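Local structure of group II chitinase (Ostrinia furnacalis, 6JAV) at residues L125-P130 / D142-G147; A168-N173 / H232-K237; I244-P249 / N333-L338. The protein probably hydrolyses internal bonds of chitin as an endochitinase, through catalytic domains of glycoside hydrolase family 18, one of which forms this chain. All blocks are in the same frame, centred on the assembly; numbering follows the deposited sequence.

Contact 1 of 3, residues L125-P130 / D142-G147; sequences LDWEYP and DSDKQG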
loop_
_atom_site.group_PDB
_atom_site.type_symbol
_atom_site.label_atom_id
_atom_site.label_comp_id
_atom_site.label_asym_id
_atom_site.label_seq_id
_atom_site.Cartn_x
_atom_site.Cartn_y
_atom_site.Cartn_z
ATOM N N LEU A 125 -6.296 9.383 -2.445
ATOM C CA LEU A 125 -6.323 9.891 -1.076
ATOM C C LEU A 125 -5.753 8.834 -0.142
ATOM O O LEU A 125 -6.252 7.701 -0.111
ATOM C CB LEU A 125 -7.768 10.192 -0.667
ATOM C CG LEU A 125 -8.411 11.272 -1.519
ATOM C CD1 LEU A 125 -9.914 11.307 -1.245
ATOM C CD2 LEU A 125 -7.766 12.603 -1.179
ATOM N N ASP A 126 -4.744 9.205 0.651
ATOM C CA ASP A 126 -4.017 8.267 1.505
ATOM C C ASP A 126 -3.920 8.792 2.934
ATOM O O ASP A 126 -2.860 8.736 3.564
ATOM C CB ASP A 126 -2.600 7.988 0.980
ATOM C CG ASP A 126 -2.595 7.262 -0.350
ATOM O OD1 ASP A 126 -3.195 7.788 -1.306
ATOM O OD2 ASP A 126 -1.978 6.184 -0.470
ATOM N N TRP A 127 -5.028 9.311 3.475
ATOM C CA TRP A 127 -5.049 9.753 4.870
ATOM C C TRP A 127 -5.140 8.506 5.751
ATOM O O TRP A 127 -6.082 7.709 5.621
ATOM C CB TRP A 127 -6.271 10.645 5.084
ATOM C CG TRP A 127 -6.466 11.118 6.519
ATOM C CD1 TRP A 127 -5.567 11.090 7.547
ATOM C CD2 TRP A 127 -7.649 11.730 7.027
ATOM N NE1 TRP A 127 -6.144 11.640 8.706
ATOM C CE2 TRP A 127 -7.426 12.021 8.399
ATOM C CE3 TRP A 127 -8.889 12.038 6.461
ATOM C CZ2 TRP A 127 -8.408 12.620 9.203
ATOM C CZ3 TRP A 127 -9.851 12.650 7.250
ATOM C CH2 TRP A 127 -9.608 12.923 8.610
ATOM N N GLU A 128 -4.175 8.329 6.662
ATOM C CA GLU A 128 -4.112 7.136 7.527
ATOM C C GLU A 128 -4.327 7.560 8.985
ATOM O O GLU A 128 -3.363 7.776 9.716
ATOM C CB GLU A 128 -2.757 6.406 7.319
ATOM C CG GLU A 128 -2.585 5.989 5.841
ATOM C CD GLU A 128 -1.378 5.115 5.547
ATOM O OE1 GLU A 128 -0.691 4.676 6.468
ATOM O OE2 GLU A 128 -1.153 4.837 4.342
ATOM N N TYR A 129 -5.582 7.684 9.437
ATOM C CA TYR A 129 -6.849 7.355 8.775
ATOM C C TYR A 129 -7.877 8.338 9.337
ATOM O O TYR A 129 -7.653 8.900 10.417
ATOM C CB TYR A 129 -7.308 5.929 9.160
ATOM C CG TYR A 129 -6.363 4.874 8.648
ATOM C CD1 TYR A 129 -6.399 4.482 7.306
ATOM C CD2 TYR A 129 -5.385 4.352 9.471
ATOM C CE1 TYR A 129 -5.510 3.570 6.805
ATOM C CE2 TYR A 129 -4.473 3.409 8.976
ATOM C CZ TYR A 129 -4.573 3.019 7.646
ATOM O OH TYR A 129 -3.698 2.096 7.108
ATOM N N PRO A 130 -8.985 8.556 8.630
ATOM C CA PRO A 130 -10.075 9.359 9.207
ATOM C C PRO A 130 -10.456 8.775 10.560
ATOM O O PRO A 130 -10.555 7.550 10.704
ATOM C CB PRO A 130 -11.218 9.197 8.189
ATOM C CG PRO A 130 -10.551 8.812 6.895
ATOM C CD PRO A 130 -9.323 8.003 7.301
ATOM N N ASP A 142 -15.503 11.596 15.598
ATOM C CA ASP A 142 -16.366 10.835 14.704
ATOM C C ASP A 142 -16.731 11.609 13.435
ATOM O O ASP A 142 -16.898 11.004 12.369
ATOM C CB ASP A 142 -17.630 10.463 15.494
ATOM C CG ASP A 142 -18.688 9.811 14.651
ATOM O OD1 ASP A 142 -18.644 8.571 14.509
ATOM O OD2 ASP A 142 -19.577 10.529 14.129
ATOM N N SER A 143 -16.818 12.941 13.511
ATOM C CA SER A 143 -17.158 13.743 12.339
ATOM C C SER A 143 -16.099 13.686 11.231
ATOM O O SER A 143 -16.381 14.157 10.121
ATOM C CB SER A 143 -17.402 15.196 12.751
ATOM O OG SER A 143 -16.274 15.728 13.424
ATOM N N ASP A 144 -14.920 13.113 11.506
ATOM C CA ASP A 144 -13.978 12.828 10.415
ATOM C C ASP A 144 -14.613 11.945 9.352
ATOM O O ASP A 144 -14.280 12.072 8.166
ATOM C CB ASP A 144 -12.733 12.111 10.951
ATOM C CG ASP A 144 -11.708 13.039 11.539
ATOM O OD1 ASP A 144 -11.934 14.257 11.607
ATOM O OD2 ASP A 144 -10.652 12.531 11.975
ATOM N N LYS A 145 -15.517 11.040 9.745
ATOM C CA LYS A 145 -16.156 10.158 8.766
ATOM C C LYS A 145 -16.991 10.954 7.775
ATOM O O LYS A 145 -16.816 10.839 6.552
ATOM C CB LYS A 145 -17.008 9.100 9.484
ATOM C CG LYS A 145 -17.651 8.167 8.491
ATOM C CD LYS A 145 -18.616 7.181 9.120
ATOM C CE LYS A 145 -17.904 6.223 9.979
ATOM N NZ LYS A 145 -18.884 5.260 10.583
ATOM N N GLN A 146 -17.912 11.785 8.278
ATOM C CA GLN A 146 -18.736 12.570 7.377
ATOM C C GLN A 146 -17.885 13.580 6.620
ATOM O O GLN A 146 -18.115 13.834 5.440
ATOM C CB GLN A 146 -19.851 13.272 8.170
ATOM C CG GLN A 146 -20.828 14.029 7.305
ATOM C CD GLN A 146 -21.588 13.117 6.340
ATOM O OE1 GLN A 146 -22.302 12.201 6.758
ATOM N NE2 GLN A 146 -21.435 13.366 5.047
ATOM N N GLY A 147 -16.883 14.155 7.286
ATOM C CA GLY A 147 -16.064 15.143 6.612
ATOM C C GLY A 147 -15.290 14.544 5.455
ATOM O O GLY A 147 -15.204 15.147 4.381
#

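Contact 2 of 3, residues A168-N173 / H232-K237; sequences AAVSPN and HYWMEK. With NAG (2-acetamido-2-deoxy-beta-D-glucopyranose), chain C.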
loop_
_atom_site.group_PDB
_atom_site.type_symbol
_atom_site.label_atom_id
_atom_site.label_comp_id
_atom_site.label_asym_id
_atom_site.label_seq_id
_atom_site.Cartn_x
_atom_site.Cartn_y
_atom_site.Cartn_z
ATOM N N ALA A 168 -8.780 5.886 -3.340
ATOM C CA ALA A 168 -8.254 6.020 -1.989
ATOM C C ALA A 168 -7.591 4.727 -1.563
ATOM O O ALA A 168 -8.036 3.642 -1.942
ATOM C CB ALA A 168 -9.378 6.328 -0.969
ATOM N N ALA A 169 -6.539 4.852 -0.754
ATOM C CA ALA A 169 -5.956 3.711 -0.059
ATOM C C ALA A 169 -6.568 3.683 1.324
ATOM O O ALA A 169 -6.638 4.720 1.990
ATOM C CB ALA A 169 -4.440 3.868 0.049
ATOM N N VAL A 170 -7.011 2.506 1.760
ATOM C CA VAL A 170 -7.851 2.405 2.952
ATOM C C VAL A 170 -7.394 1.284 3.893
ATOM O O VAL A 170 -6.758 0.305 3.498
ATOM C CB VAL A 170 -9.332 2.195 2.578
ATOM C CG1 VAL A 170 -9.854 3.365 1.718
ATOM C CG2 VAL A 170 -9.517 0.857 1.869
ATOM N N SER A 171 -7.772 1.430 5.173
ATOM C CA SER A 171 -7.383 0.502 6.219
ATOM C C SER A 171 -7.970 -0.896 6.005
ATOM O O SER A 171 -9.091 -1.040 5.511
ATOM C CB SER A 171 -7.932 1.021 7.550
ATOM O OG SER A 171 -7.673 0.083 8.598
ATOM N N PRO A 172 -7.257 -1.937 6.434
ATOM C CA PRO A 172 -7.824 -3.292 6.474
ATOM C C PRO A 172 -8.432 -3.663 7.819
ATOM O O PRO A 172 -8.921 -4.793 7.953
ATOM C CB PRO A 172 -6.565 -4.150 6.238
ATOM C CG PRO A 172 -5.508 -3.432 7.060
ATOM C CD PRO A 172 -5.821 -1.942 6.813
ATOM N N ASN A 173 -8.384 -2.760 8.798
ATOM C CA ASN A 173 -8.702 -3.057 10.198
ATOM C C ASN A 173 -10.182 -2.765 10.438
ATOM O O ASN A 173 -10.625 -1.634 10.245
ATOM C CB ASN A 173 -7.818 -2.147 11.047
ATOM C CG ASN A 173 -8.047 -2.274 12.537
ATOM O OD1 ASN A 173 -9.168 -2.191 13.018
ATOM N ND2 ASN A 173 -6.953 -2.331 13.284
ATOM N N HIS A 232 -13.877 -9.328 2.436
ATOM C CA HIS A 232 -15.306 -9.600 2.541
ATOM C C HIS A 232 -16.015 -8.537 3.366
ATOM O O HIS A 232 -17.178 -8.225 3.090
ATOM C CB HIS A 232 -15.503 -10.980 3.156
ATOM C CG HIS A 232 -15.380 -12.100 2.172
ATOM N ND1 HIS A 232 -14.246 -12.876 2.047
ATOM C CD2 HIS A 232 -16.266 -12.585 1.270
ATOM C CE1 HIS A 232 -14.434 -13.781 1.100
ATOM N NE2 HIS A 232 -15.656 -13.633 0.619
ATOM N N TYR A 233 -15.331 -7.937 4.337
ATOM C CA TYR A 233 -15.950 -6.906 5.156
ATOM C C TYR A 233 -16.186 -5.628 4.358
ATOM O O TYR A 233 -17.261 -5.024 4.449
ATOM C CB TYR A 233 -15.085 -6.639 6.379
ATOM C CG TYR A 233 -15.821 -5.889 7.463
ATOM C CD1 TYR A 233 -16.934 -6.448 8.066
ATOM C CD2 TYR A 233 -15.414 -4.644 7.876
ATOM C CE1 TYR A 233 -17.624 -5.767 9.054
ATOM C CE2 TYR A 233 -16.097 -3.953 8.883
ATOM C CZ TYR A 233 -17.200 -4.526 9.452
ATOM O OH TYR A 233 -17.876 -3.851 10.456
ATOM N N TRP A 234 -15.205 -5.198 3.543
ATOM C CA TRP A 234 -15.465 -4.068 2.644
ATOM C C TRP A 234 -16.682 -4.328 1.760
ATOM O O TRP A 234 -17.504 -3.426 1.544
ATOM C CB TRP A 234 -14.200 -3.717 1.820
ATOM C CG TRP A 234 -13.285 -2.816 2.574
ATOM C CD1 TRP A 234 -12.224 -3.170 3.351
ATOM C CD2 TRP A 234 -13.358 -1.387 2.617
ATOM N NE1 TRP A 234 -11.638 -2.039 3.914
ATOM C CE2 TRP A 234 -12.333 -0.936 3.483
ATOM C CE3 TRP A 234 -14.232 -0.444 2.040
ATOM C CZ2 TRP A 234 -12.146 0.421 3.785
ATOM C CZ3 TRP A 234 -14.030 0.909 2.317
ATOM C CH2 TRP A 234 -12.987 1.329 3.188
ATOM N N MET A 235 -16.827 -5.555 1.255
ATOM C CA MET A 235 -17.992 -5.875 0.427
ATOM C C MET A 235 -19.279 -5.885 1.254
ATOM O O MET A 235 -20.305 -5.350 0.806
ATOM C CB MET A 235 -17.769 -7.188 -0.319
ATOM C CG MET A 235 -16.656 -7.028 -1.369
ATOM S SD MET A 235 -16.601 -8.350 -2.593
ATOM C CE MET A 235 -16.058 -9.644 -1.529
ATOM N N GLU A 236 -19.230 -6.455 2.461
ATOM C CA GLU A 236 -20.419 -6.476 3.323
ATOM C C GLU A 236 -20.876 -5.058 3.651
ATOM O O GLU A 236 -22.086 -4.782 3.739
ATOM C CB GLU A 236 -20.086 -7.251 4.600
ATOM C CG GLU A 236 -21.186 -7.277 5.660
ATOM C CD GLU A 236 -20.711 -7.876 6.992
ATOM O OE1 GLU A 236 -19.825 -8.763 6.987
ATOM O OE2 GLU A 236 -21.220 -7.449 8.048
ATOM N N LYS A 237 -19.922 -4.133 3.800
ATOM C CA LYS A 237 -20.242 -2.744 4.112
ATOM C C LYS A 237 -20.774 -1.963 2.919
ATOM O O LYS A 237 -21.151 -0.792 3.090
ATOM C CB LYS A 237 -19.005 -2.038 4.704
ATOM C CG LYS A 237 -18.587 -2.584 6.064
ATOM C CD LYS A 237 -19.407 -1.979 7.173
ATOM C CE LYS A 237 -18.629 -0.902 7.868
ATOM N NZ LYS A 237 -19.439 -0.189 8.923
HETATM C C1 NAG C . -13.206 -16.064 4.310
HETATM C C2 NAG C . -13.343 -17.393 5.037
HETATM C C3 NAG C . -14.811 -17.837 5.064
HETATM C C4 NAG C . -15.698 -16.723 5.611
HETATM C C5 NAG C . -15.462 -15.427 4.846
HETATM C C6 NAG C . -16.240 -14.248 5.399
HETATM C C7 NAG C . -11.603 -19.136 5.091
HETATM C C8 NAG C . -11.548 -18.917 6.568
HETATM N N2 NAG C . -12.499 -18.403 4.416
HETATM O O3 NAG C . -14.922 -18.970 5.918
HETATM O O4 NAG C . -17.075 -17.076 5.536
HETATM O O5 NAG C . -14.068 -15.093 4.912
HETATM O O6 NAG C . -15.697 -13.716 6.604
HETATM O O7 NAG C . -10.891 -19.962 4.537
#

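Contact 3 of 3, residues I244-P249 / N333-L338; sequences IVMGMP and NFIKSL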
loop_
_atom_site.group_PDB
_atom_site.type_symbol
_atom_site.label_atom_id
_atom_site.label_comp_id
_atom_site.label_asym_id
_atom_site.label_seq_id
_atom_site.Cartn_x
_atom_site.Cartn_y
_atom_site.Cartn_z
ATOM N N ILE A 244 -12.738 -2.903 -5.726
ATOM C CA ILE A 244 -11.676 -3.275 -4.793
ATOM C C ILE A 244 -10.426 -3.706 -5.545
ATOM O O ILE A 244 -10.471 -4.572 -6.433
ATOM C CB ILE A 244 -12.147 -4.396 -3.860
ATOM C CG1 ILE A 244 -13.292 -3.882 -2.987
ATOM C CG2 ILE A 244 -10.986 -4.916 -2.990
ATOM C CD1 ILE A 244 -13.960 -4.985 -2.242
ATOM N N VAL A 245 -9.285 -3.140 -5.164
ATOM C CA VAL A 245 -7.997 -3.727 -5.526
ATOM C C VAL A 245 -7.304 -4.121 -4.226
ATOM O O VAL A 245 -7.261 -3.333 -3.264
ATOM C CB VAL A 245 -7.121 -2.810 -6.419
ATOM C CG1 VAL A 245 -7.863 -2.501 -7.727
ATOM C CG2 VAL A 245 -6.737 -1.534 -5.749
ATOM N N MET A 246 -6.795 -5.350 -4.182
ATOM C CA MET A 246 -6.230 -5.921 -2.966
ATOM C C MET A 246 -4.732 -5.651 -2.882
ATOM O O MET A 246 -3.969 -6.084 -3.757
ATOM C CB MET A 246 -6.475 -7.423 -2.917
ATOM C CG MET A 246 -5.957 -8.006 -1.607
ATOM S SD MET A 246 -6.543 -9.711 -1.442
ATOM C CE MET A 246 -5.195 -10.489 -2.246
ATOM N N GLY A 247 -4.315 -5.021 -1.789
ATOM C CA GLY A 247 -2.895 -4.725 -1.604
ATOM C C GLY A 247 -2.067 -5.960 -1.275
ATOM O O GLY A 247 -2.481 -6.848 -0.520
ATOM N N MET A 248 -0.841 -5.969 -1.800
ATOM C CA MET A 248 0.128 -7.006 -1.517
ATOM C C MET A 248 1.476 -6.359 -1.205
ATOM O O MET A 248 1.918 -5.438 -1.932
ATOM C CB MET A 248 0.205 -7.973 -2.698
ATOM C CG MET A 248 -1.075 -8.938 -2.854
ATOM S SD MET A 248 -1.053 -9.675 -4.474
ATOM C CE MET A 248 -1.699 -8.324 -5.435
ATOM N N PRO A 249 2.131 -6.765 -0.119
ATOM C CA PRO A 249 3.401 -6.138 0.301
ATOM C C PRO A 249 4.604 -6.723 -0.431
ATOM O O PRO A 249 4.766 -7.946 -0.534
ATOM C CB PRO A 249 3.476 -6.464 1.801
ATOM C CG PRO A 249 2.790 -7.816 1.904
ATOM C CD PRO A 249 1.680 -7.813 0.829
ATOM N N ASN A 333 -4.978 -15.731 -7.143
ATOM C CA ASN A 333 -6.116 -16.613 -7.411
ATOM C C ASN A 333 -7.320 -16.228 -6.559
ATOM O O ASN A 333 -8.465 -16.306 -7.028
ATOM C CB ASN A 333 -5.712 -18.065 -7.181
ATOM C CG ASN A 333 -5.009 -18.654 -8.391
ATOM O OD1 ASN A 333 -3.843 -19.047 -8.317
ATOM N ND2 ASN A 333 -5.710 -18.705 -9.515
ATOM N N PHE A 334 -7.079 -15.764 -5.329
ATOM C CA PHE A 334 -8.159 -15.259 -4.472
ATOM C C PHE A 334 -8.816 -14.024 -5.091
ATOM O O PHE A 334 -10.049 -13.930 -5.158
ATOM C CB PHE A 334 -7.569 -14.970 -3.090
ATOM C CG PHE A 334 -8.484 -14.264 -2.137
ATOM C CD1 PHE A 334 -9.368 -14.996 -1.345
ATOM C CD2 PHE A 334 -8.424 -12.884 -1.964
ATOM C CE1 PHE A 334 -10.193 -14.358 -0.416
ATOM C CE2 PHE A 334 -9.269 -12.241 -1.042
ATOM C CZ PHE A 334 -10.151 -12.992 -0.266
ATOM N N ILE A 335 -8.001 -13.087 -5.589
ATOM C CA ILE A 335 -8.512 -11.904 -6.285
ATOM C C ILE A 335 -9.439 -12.315 -7.425
ATOM O O ILE A 335 -10.571 -11.813 -7.552
ATOM C CB ILE A 335 -7.329 -11.054 -6.788
ATOM C CG1 ILE A 335 -6.629 -10.384 -5.595
ATOM C CG2 ILE A 335 -7.776 -10.009 -7.867
ATOM C CD1 ILE A 335 -5.279 -9.718 -6.017
ATOM N N LYS A 336 -8.974 -13.245 -8.261
ATOM C CA LYS A 336 -9.748 -13.689 -9.409
ATOM C C LYS A 336 -11.018 -14.410 -8.971
ATOM O O LYS A 336 -12.096 -14.184 -9.544
ATOM C CB LYS A 336 -8.886 -14.610 -10.269
ATOM C CG LYS A 336 -7.694 -13.901 -10.937
ATOM C CD LYS A 336 -7.010 -14.812 -11.979
ATOM C CE LYS A 336 -6.360 -15.998 -11.313
ATOM N NZ LYS A 336 -5.564 -16.892 -12.230
ATOM N N SER A 337 -10.916 -15.248 -7.937
ATOM C CA SER A 337 -12.070 -16.019 -7.464
ATOM C C SER A 337 -13.220 -15.121 -7.016
ATOM O O SER A 337 -14.396 -15.492 -7.174
ATOM C CB SER A 337 -11.651 -16.957 -6.336
ATOM O OG SER A 337 -11.443 -16.272 -5.094
ATOM N N LEU A 338 -12.912 -13.967 -6.421
ATOM C CA LEU A 338 -13.915 -13.014 -5.947
ATOM C C LEU A 338 -14.261 -11.960 -6.987
ATOM O O LEU A 338 -15.056 -11.054 -6.689
ATOM C CB LEU A 338 -13.424 -12.324 -4.669
ATOM C CG LEU A 338 -13.327 -13.180 -3.396
ATOM C CD1 LEU A 338 -12.895 -12.314 -2.224
ATOM C CD2 LEU A 338 -14.645 -13.868 -3.067
#

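Contact 1 of 3, residues L125-P130 / D142-G147
Trp127 turns its indole away from its own backbone N (chi1 177°), laying the ring back beside its carbonyl carbon and out toward Asp144, whose carboxylate swings beside its own backbone N (chi1 -82°) and meets the six-membered ring. The pair belongs to a beta-alpha-beta unit of the family 18 TIM barrel: residues 125-130 leave strand 122-126, carrying Asp126 and Glu128 of the family's DxxDxDxE signature, and residues 142-147 lead into the early part of helix 143-159. OD2 of Asp144 approaches the ring obliquely, 3.5 Å from CH2 of Trp127 and 3.6 Å from CZ2. The two side chains cross at about a right angle, ring and carboxylate planes 61° apart, and no hydrogen bond joins them.

Pro130 adds an apolar contact, its CB 4.3 Å from CB of Asp144. The chain reaches that position through a cis peptide bond before Tyr129, then folds back over the indole: Pro130 N stands 3.7 Å above the ring centre, with Tyr129 C on the same face nearer the rim. Tyr94 stacks on the indole, and Phe148 of helix 143-159 touches Pro130.

Although buried, the carboxylate is well supplied with donors from outside the two segments. OD1 is hydrogen-bonded to Ser95 OG and Asn99 ND2, OD2 to Lys131 N and Trp133 NE1; together these four bonds fix its rotation and would probably favour the charged form. Asp144 thereby ties its helix to the loop after the strand. Beside it Gly147 N donates to Ser143 O at 2.9 Å, a helical backbone bond.

Contact 2 of 3, residues A168-N173 / H232-K237
The indole of Trp234 meets residues 168-173 in two ways: Val170 CG2 stands 3.1 Å above the ring plane, displaced toward the rim, while the carbonyl O of Ser171 lies at the edge, in plane with the ring. The methyl is tightly packed, 3.3 Å from CZ2, and Val170 CB follows at 3.5 Å from the same atom. At the edge NE1 donates to Ser171 O over 3.2 Å, with an N-H...O angle of 153°; the nitrogen lies nearly on the extension of the C=O bond (166°). The bond satisfies the buried indole N-H and, with the Val170 packing, restricts the ring's rotation. Trp234 gets there with its CG beside its own backbone N (chi1 -84°), which projects the ring from the helix toward the strand end. Tyr181 also meets the ring, with the two planes inclined, and its hydroxyl hydrogen-bonds Ser171 N.

Another flat group, His232, has C6 and C5 of the N-acetylglucosamine over one face, C5 4.0 Å above the plane. ND1, 3.6 Å from the sugar O5, is hydrogen-bonded to the carbonyl O of Asn228, the residue that carries N-linked sugar in this protein. On the same helix, Tyr233 OH and Lys237 NZ both converge on Asp178 OD1.

Past the strand, Ser171 OG accepts from Asn173 N at 2.9 Å, an ST turn that holds the bend leading to Asn173, the N-cap of helix 174-180. Helix 227-236 turns Trp234 to the barrel and His232 to the sugar, so the contact joins the C-terminal end of strand 165-170 to that helix, in the strand-to-helix packing of a family 18 TIM barrel.

Contact 3 of 3, residues I244-P249 / N333-L338
Ile335 projects from its helix as a bump toward the strand and lodges against two methionines, Met246 and Met248. Its CG1 branch, turned beside its own backbone N (chi1 -71°), presents CG1 3.6 Å from Met246 CE and CD1 3.8 Å from the same methyl. Farther along the strand Met248 CE comes up to CD1 tip to tip, at 3.9 Å. CD1 thus meets both methyls, from directions about at right angles; each methionine chain is bent at its last torsion.

Met246 lies in the groove between Ile335 and Phe334, CE against the isoleucine and sulfur at the phenyl edge. The sulfur is 3.7 Å from Phe334 CD2 and 4.8 Å from the ring centroid, a Met-aromatic contact made 73° off the ring normal; the two side chains cross at about a right angle. Phe334 in turn touches Tyr215 and Asn228, near the sugar.

The whole surface is apolar, and no hydrogen bond spans it. The axes of strand 244-249 and helix 333-337 approach to 9.8 Å and run nearly antiparallel, while Met246 also bonds through its backbone to Gly342 and Met344 of the next barrel strand. Ser337 OG donates to Phe334 O near the helix end. Helix packed antiparallel on strand through alternate residues facing outward from the barrel, here Met246 and Met248, is the basic layering of the TIM barrel.

In the fold
From the N terminus, contact 1 closes a short loop from strand 122-126 to the start of helix 143-159. The chain then enters strand 165-170, hydrogen-bonded beside strand 122-126 (Leu125 O to Ala169 N), and contact 2 opens there. It closes a longer excursion that includes strand 192-195 and ends at helix 227-236. Strand 244-257 follows directly and opens contact 3, whose 83-residue span, where family 18 chitinases carry their alpha+beta insertion, includes helix 287-296 and returns at helix 325-337. The three loops run in series; none nests or crosses. Contacts 2 and 3 touch, joining helix 227-236 to strand 244-257 and to the end of helix 325-337. Together they tie three barrel strands to outer-shell helices.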